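Local coordinates for protein mariner Mos1 transposase (Drosophila mauritiana, PDB 4MDB) that catalyses cut-and-paste transposition of the Mos1 DNA element through an RNase H-like catalytic domain that uses divalent magnesium or manganese, at residues A169-G172 / H173-E177. The protein carries 1 engineered substitution. Residues are numbered along the deposited sequence; the frame is centred on the assembly and turned at random.
Sequences ASMG and HALAE
With CG set anti to the carbonyl carbon (chi1 -54°), the imidazole of His173 swings back along the helix over the turn before it, where it meets the carbonyl of Ala169. Its CD2 comes within 2.9 Å of Ala169 O, a close contact oblique to the ring, with the C-H not aimed at the oxygen. NE2 lies 3.3 Å from Ala169 O, but at an angle too poor for a hydrogen bond. On another side of the same helix, Met171 has CG anti to its own nitrogen (chi1 -166°) and SD anti to CA, which lays CG and SD alongside Leu175. That leucine, one turn on, leans across it at a slant: its CD1 touches Met171 CG at 3.8 Å and SD at 3.9 Å. Beneath this apolar pair runs a regular i-to-i+4 bond, Leu175 N to Met171 O at 2.8 Å. The next one, Ala176 N to Gly172 O at 3.2 Å, is weak and bent, with an N-H···O angle of 132°. Helix 183-196 covers the Met171–Leu175 side, Phe194 packing on Met171 and Trp189 on both Ala174 and Leu175, while Ser170 OG hydrogen-bonds Lys197 NZ. Farther back in helix 162-175 sits Asp164, which binds one of the two magnesium ions. The turn therefore divides its chemistry: methionine and leucine join the helix to its neighbour, whereas the exposed His173, important for base-specific DNA binding, lies close against the Ala169 carbonyl without hydrogen-bonding to it, so that within this turn van der Waals contact and its torsions place the ring.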
# COMPACT_ATOMS: atom_id res chain seq x y z
N ALA A 169 10.25 3.04 2.10
CA ALA A 169 11.27 3.83 2.84
C ALA A 169 12.45 2.91 3.20
O ALA A 169 13.60 3.18 2.83
CB ALA A 169 10.67 4.44 4.09
N SER A 170 12.15 1.77 3.79
CA SER A 170 13.19 0.74 4.13
C SER A 170 13.80 0.17 2.87
O SER A 170 15.04 0.03 2.78
CB SER A 170 12.54 -0.41 4.89
OG SER A 170 13.52 -1.27 5.39
N MET A 171 12.97 -0.17 1.90
CA MET A 171 13.41 -0.87 0.64
C MET A 171 14.28 0.05 -0.18
O MET A 171 15.30 -0.35 -0.73
CB MET A 171 12.22 -1.25 -0.21
CG MET A 171 12.53 -2.24 -1.33
SD MET A 171 11.24 -2.42 -2.52
CE MET A 171 10.10 -3.33 -1.46
N GLY A 172 13.91 1.31 -0.24
CA GLY A 172 14.70 2.24 -1.03
C GLY A 172 16.14 2.39 -0.62
O GLY A 172 17.04 2.53 -1.48
N HIS A 173 16.41 2.34 0.68
CA HIS A 173 17.80 2.36 1.14
C HIS A 173 18.59 1.16 0.68
O HIS A 173 19.76 1.29 0.26
CB HIS A 173 17.88 2.55 2.66
CG HIS A 173 17.13 3.75 3.14
ND1 HIS A 173 17.33 5.01 2.60
CD2 HIS A 173 16.16 3.89 4.07
CE1 HIS A 173 16.56 5.88 3.22
NE2 HIS A 173 15.83 5.23 4.11
N ALA A 174 17.98 -0.01 0.72
CA ALA A 174 18.68 -1.22 0.29
C ALA A 174 18.84 -1.24 -1.23
O ALA A 174 19.86 -1.65 -1.74
CB ALA A 174 17.93 -2.44 0.75
N LEU A 175 17.83 -0.77 -1.95
CA LEU A 175 17.85 -0.74 -3.38
C LEU A 175 19.00 0.09 -3.90
O LEU A 175 19.55 -0.22 -4.95
CB LEU A 175 16.57 -0.22 -4.03
CG LEU A 175 15.44 -1.22 -3.98
CD1 LEU A 175 14.16 -0.50 -4.34
CD2 LEU A 175 15.63 -2.35 -4.98
N ALA A 176 19.35 1.14 -3.17
CA ALA A 176 20.30 2.11 -3.70
C ALA A 176 21.68 1.50 -3.81
O ALA A 176 22.54 2.05 -4.48
CB ALA A 176 20.34 3.35 -2.81
N GLU A 177 21.91 0.41 -3.10
CA GLU A 177 23.15 -0.33 -3.21
C GLU A 177 23.16 -1.45 -4.29
O GLU A 177 24.19 -2.04 -4.51
CB GLU A 177 23.50 -0.91 -1.83
CG GLU A 177 23.80 0.16 -0.77
CD GLU A 177 25.10 0.92 -1.06
OE1 GLU A 177 26.20 0.32 -0.90
OE2 GLU A 177 25.06 2.11 -1.46